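Local coordinates for protein nucleoporin nup120 (Schizosaccharomyces pombe, PDB 4GQ2) that serves as a structural constituent of the nuclear pore complex, whose nucleoporins can also act as docking partners for transiently associated transport factors, at residues Q72-S77 with V116-S121; I128-A131 with V137-Y140; A177-S182 with N248-L253; T194-N199 with A203-Q208. One frame throughout, in Å; residues are numbered along the deposited sequence.

All four contacts fall in the beta-propeller domain, and the chain meets them almost in order. Contact 1 closes first, bringing strand 115-121 back against strand 73-79 of the preceding sheet. Contact 2 follows as a hairpin, and its strand 126-133 pairs with 115-121, so that contact 2 lies in the sheet that supplies the second strand of contact 1. Contact 3 spans a longer loop, from the end of strand 173-178 to strand 249-254 in the next sheet. Contact 4, another hairpin, opens and closes within that span; Ser182 O meets Leu198 N, joining contacts 3 and 4. No two contacts cross along the chain. Tyr130 and Tyr140 of contact 2 reach residues 180-181 and pack on Leu198 of contact 4.

Contact 1. Residues Q72-S77 with V116-S121; sequences QTLRWS and VAFSFS
Trp76 lays its six-membered ring over the side chain of Val116, where two neighbouring sheets of the beta-propeller face each other. Val116 CB stands 3.8 Å from the centroid of that Trp76 ring and only 10° off its normal, a CH-pi contact over the face. Both methyls of Val116 share the indole, CG1 above the ring and CG2 3.7 Å from Trp76 CZ3. Val116 approaches head-on, and this indole orientation follows from a first torsion that sets CG of Trp76 between its backbone N and carbonyl carbon (chi1 59°).

The pyrrole half of the indole belongs to Phe118. The phenyl ring and the five-membered ring of Trp76 are inclined by 29° and offset with little overlap, and the centroids lie 5.0 Å from each other. The two strands, whose axes run nearly antiparallel 9.6 Å apart, meet through side chains, with no hydrogen bond between them. With an alanine at Trp76, Val116 is likely to lose the indole face it packs on, and a gap would probably open beside Phe118. Leu74 adds a looser touch on the same Phe118 ring, while Tyr63 and Ile129 also pack against Phe118. The nearest approach across the whole contact is between Trp76 CD1 and Phe118 CE1, at 3.3 Å.

Contact 2. Residues I128-A131 with V137-Y140; sequences IIYA and VLYY
Ala131 O takes the N-H of Tyr139 in a bond of 2.7 Å, and Leu138 CA-H leans on the same oxygen, its CA 3.5 Å from Ala131 O. The return bond, Ala131 N to Tyr139 O at 3.0 Å, makes Ala131 and Tyr139 a hydrogen-bonded pair of an antiparallel hairpin in one blade of the propeller.

One residue along, Tyr130 and Tyr140 form the non-hydrogen-bonded pair; the two side chains leave the sheet in the same direction, but their rings are turned against each other. Tyr140 sets an edge to the face of Tyr130 in an offset T-shaped pair, planes at 64°, with Tyr140 CD1 3.5 Å from Tyr130 CE1. CG of Tyr140 is anti to the backbone N (chi1 -178°), which carries its ring across to Ile128, whose CG1 lies 3.6 Å from Tyr140 CZ. A leucine in place of Tyr140 is likely to leave Tyr130 without its edge-to-face partner and to weaken the packing on Ile128.

Tyr130 OH bonds to Ser180 O; Tyr140 OH has Thr181 O as its partner, at a modelled distance so short that its detail is doubtful. Directed at backbone oxygens of the 180-181 loop, these buried hydroxyls probably restrict ring rotation and tie the hairpin to the next blade.

Contact 3. Residues A177-S182 with N248-L253; sequences AAISTS and NVLVML
Apolar contact joins Ile179 to Leu250, with methyl meeting methyl: Ile179 CD1 sits 3.7 Å from Leu250 CD1, and the side chains meet roughly perpendicular. CG1 of Ile179 lies anti to the carbonyl carbon (chi1 -64°), and from there the chain carries CD1 to the leucine. The same Leu250 CD1 is approached by the methyl of Ala177, CB at 4.4 Å, so this one branch of the leucine serves both residues. Asn248 only borders the contact, its OD1 4.5 Å from Ile179 CG2.

Hydrogen bonding contributes nothing between the segments and acts instead within 177-182. Ser180 OG accepts the backbone N-H of Ser182, N to OG 3.2 Å, with an N-H...O angle of 164°, an ST turn that shapes the loop after strand 173-178; Glu183 is a second partner of this hydroxyl.

The contact is small, a side-chain seam between two consecutive four-stranded sheets of the propeller. Phe243 of strand 238-244 and Leu264 also touch Ile179, while Leu262 of strand 258-263 packs on Leu250. Further along the loop, Thr181 touches Ser119 and Ser121 of strand 115-121.

Contact 4. Residues T194-N199 with A203-Q208; sequences TKIILN and ASHYEQ
Strands 194-199 and 204-208 run antiparallel at 157° as a beta-hairpin, with Ile197 and Tyr206 a hydrogen-bonded pair joined by Ile197 N to Tyr206 O at 2.9 Å and Tyr206 N to Ile197 O at 3.0 Å. It forms the last two strands of a four-stranded propeller sheet.

On the face bearing Ile197, the ring of Tyr206 folds back over its neighbour. With chi1 at 72°, it is swung across to the other strand, above Ile197 CB, which lies 4.2 Å from the Tyr206 ring centroid in a CH-pi contact. Ile197 CD1 touches Tyr206 CE2 at 3.7 Å and also meets Gln208 CG at 3.8 Å. Lys195 and Gln208 run alongside each other, and both are held at their polar ends by Asn267.

The opposite face carries Ile196, Leu198, His205 and Glu207. Leu198 CD2 packs on His205 CB at 3.8 Å. Beside them Thr194 OG1 donates to Glu207 OE2 at 2.7 Å, meeting the anti side of the carboxylate, 17° out of its plane. Ser167 also bonds to that oxygen. Two hydroxyl partners on one carboxylate oxygen probably steady the negative charge and limit the carboxylate's freedom to turn.

Contact 1. Residues Q72-S77 with V116-S121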
loop_
_atom_site.group_PDB
_atom_site.type_symbol
_atom_site.label_atom_id
_atom_site.label_comp_id
_atom_site.label_asym_id
_atom_site.label_seq_id
_atom_site.Cartn_x
_atom_site.Cartn_y
_atom_site.Cartn_z
ATOM N N GLN A 72 19.069 -9.177 -21.192
ATOM C CA GLN A 72 18.304 -9.750 -20.094
ATOM C C GLN A 72 19.230 -9.916 -18.893
ATOM O O GLN A 72 20.375 -10.348 -19.038
ATOM C CB GLN A 72 17.650 -11.079 -20.483
ATOM C CG GLN A 72 16.429 -11.411 -19.630
ATOM C CD GLN A 72 15.476 -12.403 -20.278
ATOM O OE1 GLN A 72 15.880 -13.248 -21.080
ATOM N NE2 GLN A 72 14.195 -12.306 -19.924
ATOM N N THR A 73 18.734 -9.535 -17.718
ATOM C CA THR A 73 19.503 -9.613 -16.483
ATOM C C THR A 73 18.768 -10.537 -15.520
ATOM O O THR A 73 17.653 -10.249 -15.089
ATOM C CB THR A 73 19.738 -8.217 -15.867
ATOM O OG1 THR A 73 20.317 -7.348 -16.850
ATOM C CG2 THR A 73 20.674 -8.300 -14.684
ATOM N N LEU A 74 19.399 -11.662 -15.210
ATOM C CA LEU A 74 18.739 -12.745 -14.500
ATOM C C LEU A 74 19.361 -13.026 -13.148
ATOM O O LEU A 74 20.580 -13.124 -13.019
ATOM C CB LEU A 74 18.748 -14.015 -15.355
ATOM C CG LEU A 74 18.089 -13.914 -16.738
ATOM C CD1 LEU A 74 18.287 -15.216 -17.504
ATOM C CD2 LEU A 74 16.606 -13.558 -16.629
ATOM N N ARG A 75 18.512 -13.169 -12.141
ATOM C CA ARG A 75 18.981 -13.472 -10.812
ATOM C C ARG A 75 18.654 -14.913 -10.444
ATOM O O ARG A 75 17.486 -15.309 -10.403
ATOM C CB ARG A 75 18.396 -12.478 -9.803
ATOM C CG ARG A 75 18.326 -12.966 -8.367
ATOM C CD ARG A 75 19.687 -13.084 -7.703
ATOM N NE ARG A 75 19.535 -13.841 -6.463
ATOM C CZ ARG A 75 19.504 -13.303 -5.250
ATOM N NH1 ARG A 75 19.655 -11.992 -5.089
ATOM N NH2 ARG A 75 19.324 -14.086 -4.192
ATOM N N TRP A 76 19.707 -15.688 -10.189
ATOM C CA TRP A 76 19.570 -17.084 -9.799
ATOM C C TRP A 76 19.847 -17.250 -8.345
ATOM O O TRP A 76 20.651 -16.519 -7.766
ATOM C CB TRP A 76 20.503 -17.980 -10.606
ATOM C CG TRP A 76 21.973 -17.649 -10.474
ATOM C CD1 TRP A 76 22.708 -16.745 -11.234
ATOM C CD2 TRP A 76 22.944 -18.225 -9.531
ATOM N NE1 TRP A 76 24.023 -16.720 -10.837
ATOM C CE2 TRP A 76 24.235 -17.580 -9.825
ATOM C CE3 TRP A 76 22.881 -19.172 -8.517
ATOM C CZ2 TRP A 76 25.395 -17.884 -9.112
ATOM C CZ3 TRP A 76 24.061 -19.479 -7.805
ATOM C CH2 TRP A 76 25.283 -18.848 -8.094
ATOM N N SER A 77 19.167 -18.211 -7.737
ATOM C CA SER A 77 19.404 -18.550 -6.342
ATOM C C SER A 77 19.276 -20.062 -6.217
ATOM O O SER A 77 18.549 -20.696 -6.994
ATOM C CB SER A 77 18.390 -17.835 -5.436
ATOM O OG SER A 77 18.375 -16.429 -5.678
ATOM N N VAL A 116 26.863 -22.968 -10.383
ATOM C CA VAL A 116 25.992 -22.418 -11.422
ATOM C C VAL A 116 26.797 -21.451 -12.290
ATOM O O VAL A 116 27.426 -20.528 -11.783
ATOM C CB VAL A 116 24.760 -21.688 -10.823
ATOM C CG1 VAL A 116 23.847 -21.175 -11.927
ATOM C CG2 VAL A 116 23.974 -22.597 -9.884
ATOM N N ALA A 117 26.772 -21.671 -13.598
ATOM C CA ALA A 117 27.514 -20.844 -14.532
ATOM C C ALA A 117 26.658 -20.569 -15.757
ATOM O O ALA A 117 25.919 -21.440 -16.217
ATOM C CB ALA A 117 28.817 -21.527 -14.925
ATOM N N PHE A 118 26.771 -19.358 -16.282
ATOM C CA PHE A 118 25.942 -18.909 -17.390
ATOM C C PHE A 118 26.764 -18.631 -18.643
ATOM O O PHE A 118 27.939 -18.261 -18.563
ATOM C CB PHE A 118 25.212 -17.629 -16.994
ATOM C CG PHE A 118 23.989 -17.848 -16.148
ATOM C CD1 PHE A 118 24.100 -18.235 -14.819
ATOM C CD2 PHE A 118 22.719 -17.629 -16.677
ATOM C CE1 PHE A 118 22.967 -18.424 -14.042
ATOM C CE2 PHE A 118 21.582 -17.812 -15.902
ATOM C CZ PHE A 118 21.709 -18.213 -14.583
ATOM N N SER A 119 26.131 -18.804 -19.799
ATOM C CA SER A 119 26.711 -18.395 -21.076
ATOM C C SER A 119 25.604 -18.034 -22.065
ATOM O O SER A 119 24.483 -18.537 -21.967
ATOM C CB SER A 119 27.602 -19.496 -21.650
ATOM O OG SER A 119 28.426 -18.983 -22.683
ATOM N N PHE A 120 25.929 -17.167 -23.020
ATOM C CA PHE A 120 24.950 -16.675 -23.983
ATOM C C PHE A 120 25.420 -16.849 -25.427
ATOM O O PHE A 120 26.538 -16.463 -25.769
ATOM C CB PHE A 120 24.637 -15.203 -23.696
ATOM C CG PHE A 120 23.585 -14.616 -24.592
ATOM C CD1 PHE A 120 22.238 -14.909 -24.395
ATOM C CD2 PHE A 120 23.939 -13.761 -25.631
ATOM C CE1 PHE A 120 21.267 -14.362 -25.219
ATOM C CE2 PHE A 120 22.974 -13.214 -26.461
ATOM C CZ PHE A 120 21.636 -13.515 -26.254
ATOM N N SER A 121 24.549 -17.429 -26.256
ATOM C CA SER A 121 24.799 -17.625 -27.690
ATOM C C SER A 121 24.197 -16.496 -28.515
ATOM O O SER A 121 23.012 -16.174 -28.367
ATOM C CB SER A 121 24.203 -18.955 -28.168
ATOM O OG SER A 121 22.784 -18.906 -28.191
#

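Contact 2. Residues I128-A131 with V137-Y140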
loop_
_atom_site.group_PDB
_atom_site.type_symbol
_atom_site.label_atom_id
_atom_site.label_comp_id
_atom_site.label_asym_id
_atom_site.label_seq_id
_atom_site.Cartn_x
_atom_site.Cartn_y
_atom_site.Cartn_z
ATOM N N ILE A 128 22.257 -20.032 -21.649
ATOM C CA ILE A 128 22.600 -21.372 -21.186
ATOM C C ILE A 128 22.975 -21.349 -19.704
ATOM O O ILE A 128 23.657 -20.429 -19.248
ATOM C CB ILE A 128 23.762 -21.948 -22.043
ATOM C CG1 ILE A 128 23.214 -22.695 -23.262
ATOM C CG2 ILE A 128 24.669 -22.870 -21.244
ATOM C CD1 ILE A 128 22.860 -21.811 -24.440
ATOM N N ILE A 129 22.512 -22.346 -18.953
ATOM C CA ILE A 129 23.003 -22.558 -17.591
ATOM C C ILE A 129 23.710 -23.909 -17.447
ATOM O O ILE A 129 23.147 -24.958 -17.781
ATOM C CB ILE A 129 21.883 -22.487 -16.535
ATOM C CG1 ILE A 129 21.068 -21.209 -16.694
ATOM C CG2 ILE A 129 22.471 -22.565 -15.125
ATOM C CD1 ILE A 129 19.714 -21.289 -16.025
ATOM N N TYR A 130 24.946 -23.862 -16.954
ATOM C CA TYR A 130 25.654 -25.043 -16.475
ATOM C C TYR A 130 25.427 -25.164 -14.973
ATOM O O TYR A 130 25.657 -24.208 -14.230
ATOM C CB TYR A 130 27.157 -24.913 -16.718
ATOM C CG TYR A 130 27.586 -24.765 -18.157
ATOM C CD1 TYR A 130 27.767 -25.883 -18.975
ATOM C CD2 TYR A 130 27.844 -23.506 -18.695
ATOM C CE1 TYR A 130 28.172 -25.746 -20.296
ATOM C CE2 TYR A 130 28.246 -23.357 -20.015
ATOM C CZ TYR A 130 28.411 -24.477 -20.808
ATOM O OH TYR A 130 28.818 -24.324 -22.114
ATOM N N ALA A 131 24.990 -26.342 -14.530
ATOM C CA ALA A 131 24.786 -26.617 -13.112
ATOM C C ALA A 131 25.335 -27.982 -12.715
ATOM O O ALA A 131 25.124 -28.975 -13.416
ATOM C CB ALA A 131 23.310 -26.519 -12.758
ATOM N N VAL A 137 26.424 -34.689 -11.153
ATOM C CA VAL A 137 25.861 -34.643 -12.504
ATOM C C VAL A 137 25.977 -33.216 -13.060
ATOM O O VAL A 137 25.673 -32.254 -12.364
ATOM C CB VAL A 137 24.388 -35.104 -12.520
ATOM C CG1 VAL A 137 23.838 -35.099 -13.935
ATOM C CG2 VAL A 137 24.252 -36.500 -11.922
ATOM N N LEU A 138 26.439 -33.086 -14.303
ATOM C CA LEU A 138 26.497 -31.791 -14.978
ATOM C C LEU A 138 25.258 -31.594 -15.847
ATOM O O LEU A 138 24.948 -32.419 -16.711
ATOM C CB LEU A 138 27.766 -31.669 -15.832
ATOM C CG LEU A 138 27.812 -30.543 -16.879
ATOM C CD1 LEU A 138 27.957 -29.161 -16.249
ATOM C CD2 LEU A 138 28.938 -30.780 -17.872
ATOM N N TYR A 139 24.553 -30.492 -15.615
ATOM C CA TYR A 139 23.342 -30.210 -16.358
ATOM C C TYR A 139 23.537 -29.037 -17.286
ATOM O O TYR A 139 24.139 -28.036 -16.912
ATOM C CB TYR A 139 22.184 -29.943 -15.418
ATOM C CG TYR A 139 21.803 -31.117 -14.550
ATOM C CD1 TYR A 139 20.905 -32.086 -15.008
ATOM C CD2 TYR A 139 22.321 -31.251 -13.261
ATOM C CE1 TYR A 139 20.541 -33.163 -14.206
ATOM C CE2 TYR A 139 21.957 -32.319 -12.450
ATOM C CZ TYR A 139 21.068 -33.270 -12.924
ATOM O OH TYR A 139 20.712 -34.330 -12.116
ATOM N N TYR A 140 23.022 -29.178 -18.502
ATOM C CA TYR A 140 23.157 -28.155 -19.527
ATOM C C TYR A 140 21.758 -27.670 -19.903
ATOM O O TYR A 140 21.054 -28.317 -20.693
ATOM C CB TYR A 140 23.909 -28.729 -20.733
ATOM C CG TYR A 140 24.164 -27.749 -21.853
ATOM C CD1 TYR A 140 25.266 -26.900 -21.830
ATOM C CD2 TYR A 140 23.313 -27.685 -22.947
ATOM C CE1 TYR A 140 25.510 -26.011 -22.865
ATOM C CE2 TYR A 140 23.543 -26.796 -23.986
ATOM C CZ TYR A 140 24.636 -25.965 -23.943
ATOM O OH TYR A 140 24.842 -25.088 -24.989
#

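Contact 3. Residues A177-S182 with N248-L253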
loop_
_atom_site.group_PDB
_atom_site.type_symbol
_atom_site.label_atom_id
_atom_site.label_comp_id
_atom_site.label_asym_id
_atom_site.label_seq_id
_atom_site.Cartn_x
_atom_site.Cartn_y
_atom_site.Cartn_z
ATOM N N ALA A 177 34.012 -22.209 -14.575
ATOM C CA ALA A 177 34.030 -21.010 -15.405
ATOM C C ALA A 177 33.625 -21.383 -16.824
ATOM O O ALA A 177 34.382 -22.039 -17.545
ATOM C CB ALA A 177 35.400 -20.336 -15.384
ATOM N N ALA A 178 32.412 -20.989 -17.198
ATOM C CA ALA A 178 31.915 -21.142 -18.558
ATOM C C ALA A 178 32.877 -20.474 -19.536
ATOM O O ALA A 178 33.295 -19.334 -19.330
ATOM C CB ALA A 178 30.527 -20.527 -18.679
ATOM N N ILE A 179 33.239 -21.194 -20.590
ATOM C CA ILE A 179 34.127 -20.653 -21.619
ATOM C C ILE A 179 33.287 -20.169 -22.797
ATOM O O ILE A 179 33.624 -19.182 -23.454
ATOM C CB ILE A 179 35.164 -21.710 -22.077
ATOM C CG1 ILE A 179 36.097 -22.102 -20.920
ATOM C CG2 ILE A 179 35.953 -21.241 -23.297
ATOM C CD1 ILE A 179 36.680 -20.938 -20.142
ATOM N N SER A 180 32.179 -20.871 -23.028
ATOM C CA SER A 180 31.293 -20.635 -24.156
ATOM C C SER A 180 29.998 -21.414 -23.949
ATOM O O SER A 180 29.784 -22.021 -22.894
ATOM C CB SER A 180 31.960 -21.103 -25.453
ATOM O OG SER A 180 32.092 -22.516 -25.466
ATOM N N THR A 181 29.150 -21.413 -24.972
ATOM C CA THR A 181 27.894 -22.157 -24.944
ATOM C C THR A 181 28.088 -23.662 -25.083
ATOM O O THR A 181 27.122 -24.418 -25.027
ATOM C CB THR A 181 26.904 -21.666 -26.023
ATOM O OG1 THR A 181 27.615 -21.333 -27.224
ATOM C CG2 THR A 181 26.147 -20.446 -25.526
ATOM N N SER A 182 29.329 -24.102 -25.254
ATOM C CA SER A 182 29.606 -25.528 -25.385
ATOM C C SER A 182 30.821 -25.972 -24.575
ATOM O O SER A 182 31.075 -27.172 -24.435
ATOM C CB SER A 182 29.775 -25.906 -26.858
ATOM O OG SER A 182 30.917 -25.276 -27.415
ATOM N N ASN A 248 41.373 -15.431 -25.402
ATOM C CA ASN A 248 40.934 -16.783 -25.066
ATOM C C ASN A 248 41.758 -17.292 -23.873
ATOM O O ASN A 248 42.582 -18.200 -23.998
ATOM C CB ASN A 248 41.045 -17.707 -26.286
ATOM C CG ASN A 248 40.095 -18.892 -26.216
ATOM O OD1 ASN A 248 39.180 -18.932 -25.390
ATOM N ND2 ASN A 248 40.308 -19.867 -27.096
ATOM N N VAL A 249 41.510 -16.688 -22.715
ATOM C CA VAL A 249 42.410 -16.768 -21.566
ATOM C C VAL A 249 41.684 -17.056 -20.251
ATOM O O VAL A 249 40.593 -16.540 -20.000
ATOM C CB VAL A 249 43.230 -15.459 -21.446
ATOM C CG1 VAL A 249 43.619 -15.157 -20.005
ATOM C CG2 VAL A 249 44.452 -15.516 -22.352
ATOM N N LEU A 250 42.312 -17.886 -19.426
ATOM C CA LEU A 250 41.841 -18.186 -18.082
ATOM C C LEU A 250 42.863 -17.642 -17.091
ATOM O O LEU A 250 44.063 -17.855 -17.258
ATOM C CB LEU A 250 41.690 -19.698 -17.914
ATOM C CG LEU A 250 40.617 -20.252 -16.975
ATOM C CD1 LEU A 250 39.224 -20.030 -17.553
ATOM C CD2 LEU A 250 40.853 -21.731 -16.718
ATOM N N VAL A 251 42.396 -16.908 -16.084
ATOM C CA VAL A 251 43.271 -16.430 -15.010
ATOM C C VAL A 251 42.947 -17.186 -13.731
ATOM O O VAL A 251 41.800 -17.194 -13.277
ATOM C CB VAL A 251 43.166 -14.906 -14.778
ATOM C CG1 VAL A 251 44.024 -14.480 -13.593
ATOM C CG2 VAL A 251 43.592 -14.147 -16.025
ATOM N N MET A 252 43.965 -17.827 -13.166
ATOM C CA MET A 252 43.790 -18.682 -11.999
ATOM C C MET A 252 44.737 -18.297 -10.873
ATOM O O MET A 252 45.852 -17.824 -11.114
ATOM C CB MET A 252 44.005 -20.149 -12.374
ATOM C CG MET A 252 43.333 -20.569 -13.674
ATOM S SD MET A 252 43.950 -22.126 -14.343
ATOM C CE MET A 252 45.661 -21.732 -14.694
ATOM N N LEU A 253 44.269 -18.494 -9.643
ATOM C CA LEU A 253 45.094 -18.379 -8.455
ATOM C C LEU A 253 45.165 -19.735 -7.763
ATOM O O LEU A 253 44.141 -20.411 -7.599
ATOM C CB LEU A 253 44.538 -17.313 -7.509
ATOM C CG LEU A 253 45.312 -17.035 -6.219
ATOM C CD1 LEU A 253 46.782 -16.730 -6.481
ATOM C CD2 LEU A 253 44.666 -15.885 -5.469
#

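Contact 4. Residues T194-N199 with A203-Q208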
loop_
_atom_site.group_PDB
_atom_site.type_symbol
_atom_site.label_atom_id
_atom_site.label_comp_id
_atom_site.label_asym_id
_atom_site.label_seq_id
_atom_site.Cartn_x
_atom_site.Cartn_y
_atom_site.Cartn_z
ATOM N N THR A 194 39.794 -29.617 -15.421
ATOM C CA THR A 194 39.298 -30.238 -16.646
ATOM C C THR A 194 38.589 -29.228 -17.548
ATOM O O THR A 194 38.029 -28.237 -17.072
ATOM C CB THR A 194 38.348 -31.422 -16.341
ATOM O OG1 THR A 194 37.952 -32.048 -17.566
ATOM C CG2 THR A 194 37.095 -30.959 -15.605
ATOM N N LYS A 195 38.629 -29.478 -18.852
ATOM C CA LYS A 195 37.783 -28.746 -19.783
ATOM C C LYS A 195 36.771 -29.718 -20.371
ATOM O O LYS A 195 37.130 -30.625 -21.125
ATOM C CB LYS A 195 38.601 -28.067 -20.890
ATOM C CG LYS A 195 37.767 -27.161 -21.786
ATOM C CD LYS A 195 38.514 -26.723 -23.038
ATOM C CE LYS A 195 39.378 -25.499 -22.782
ATOM N NZ LYS A 195 40.163 -25.123 -23.990
ATOM N N ILE A 196 35.510 -29.539 -19.994
ATOM C CA ILE A 196 34.423 -30.333 -20.542
ATOM C C ILE A 196 33.903 -29.660 -21.812
ATOM O O ILE A 196 33.473 -28.509 -21.769
ATOM C CB ILE A 196 33.293 -30.526 -19.507
ATOM C CG1 ILE A 196 33.849 -31.209 -18.248
ATOM C CG2 ILE A 196 32.140 -31.327 -20.106
ATOM C CD1 ILE A 196 32.963 -31.100 -17.027
ATOM N N ILE A 197 33.968 -30.379 -22.938
ATOM C CA ILE A 197 33.492 -29.865 -24.226
ATOM C C ILE A 197 32.305 -30.687 -24.705
ATOM O O ILE A 197 32.403 -31.906 -24.869
ATOM C CB ILE A 197 34.590 -29.860 -25.323
ATOM C CG1 ILE A 197 35.825 -29.069 -24.880
ATOM C CG2 ILE A 197 34.057 -29.282 -26.631
ATOM C CD1 ILE A 197 36.958 -29.939 -24.384
ATOM N N LEU A 198 31.188 -30.003 -24.941
ATOM C CA LEU A 198 29.933 -30.661 -25.277
ATOM C C LEU A 198 29.569 -30.465 -26.737
ATOM O O LEU A 198 29.899 -29.444 -27.347
ATOM C CB LEU A 198 28.793 -30.128 -24.404
ATOM C CG LEU A 198 29.058 -29.847 -22.926
ATOM C CD1 LEU A 198 28.118 -28.760 -22.439
ATOM C CD2 LEU A 198 28.927 -31.098 -22.076
ATOM N N ASN A 199 28.889 -31.465 -27.285
ATOM C CA ASN A 199 28.270 -31.363 -28.592
ATOM C C ASN A 199 26.770 -31.402 -28.339
ATOM O O ASN A 199 26.188 -32.482 -28.215
ATOM C CB ASN A 199 28.719 -32.517 -29.492
ATOM C CG ASN A 199 28.834 -32.121 -30.953
ATOM O OD1 ASN A 199 28.863 -30.936 -31.297
ATOM N ND2 ASN A 199 28.917 -33.118 -31.823
ATOM N N ALA A 203 24.045 -34.915 -27.648
ATOM C CA ALA A 203 24.037 -35.231 -26.205
ATOM C C ALA A 203 25.293 -35.956 -25.701
ATOM O O ALA A 203 25.281 -36.565 -24.625
ATOM C CB ALA A 203 22.765 -35.987 -25.807
ATOM N N SER A 204 26.376 -35.870 -26.470
ATOM C CA SER A 204 27.650 -36.478 -26.088
ATOM C C SER A 204 28.701 -35.417 -25.745
ATOM O O SER A 204 28.567 -34.248 -26.119
ATOM C CB SER A 204 28.163 -37.377 -27.212
ATOM O OG SER A 204 28.534 -36.601 -28.342
ATOM N N HIS A 205 29.754 -35.836 -25.048
ATOM C CA HIS A 205 30.831 -34.924 -24.660
ATOM C C HIS A 205 32.166 -35.606 -24.567
ATOM O O HIS A 205 32.249 -36.838 -24.503
ATOM C CB HIS A 205 30.524 -34.324 -23.298
ATOM C CG HIS A 205 30.802 -35.265 -22.156
ATOM N ND1 HIS A 205 31.872 -35.126 -21.347
ATOM C CD2 HIS A 205 30.121 -36.405 -21.722
ATOM C CE1 HIS A 205 31.865 -36.111 -20.426
ATOM N NE2 HIS A 205 30.792 -36.893 -20.658
ATOM N N TYR A 206 33.224 -34.798 -24.526
ATOM C CA TYR A 206 34.547 -35.273 -24.134
ATOM C C TYR A 206 35.259 -34.251 -23.244
ATOM O O TYR A 206 34.832 -33.095 -23.143
ATOM C CB TYR A 206 35.388 -35.620 -25.367
ATOM C CG TYR A 206 35.862 -34.427 -26.168
ATOM C CD1 TYR A 206 35.042 -33.838 -27.128
ATOM C CD2 TYR A 206 37.136 -33.897 -25.973
ATOM C CE1 TYR A 206 35.476 -32.750 -27.869
ATOM C CE2 TYR A 206 37.577 -32.809 -26.712
ATOM C CZ TYR A 206 36.745 -32.243 -27.658
ATOM O OH TYR A 206 37.179 -31.164 -28.394
ATOM N N GLU A 207 36.345 -34.683 -22.603
ATOM C CA GLU A 207 37.117 -33.812 -21.712
ATOM C C GLU A 207 38.507 -33.510 -22.265
ATOM O O GLU A 207 38.959 -34.145 -23.218
ATOM C CB GLU A 207 37.245 -34.427 -20.312
ATOM C CG GLU A 207 35.978 -35.087 -19.784
ATOM C CD GLU A 207 35.974 -35.228 -18.276
ATOM O OE1 GLU A 207 35.603 -36.316 -17.778
ATOM O OE2 GLU A 207 36.339 -34.248 -17.589
ATOM N N GLN A 208 39.165 -32.519 -21.672
ATOM C CA GLN A 208 40.582 -32.269 -21.909
ATOM C C GLN A 208 41.287 -32.076 -20.568
ATOM O O GLN A 208 40.929 -31.188 -19.787
ATOM C CB GLN A 208 40.801 -31.056 -22.820
ATOM C CG GLN A 208 40.487 -31.310 -24.288
ATOM C CD GLN A 208 40.737 -30.101 -25.176
ATOM O OE1 GLN A 208 40.668 -28.954 -24.734
ATOM N NE2 GLN A 208 41.022 -30.359 -26.444
#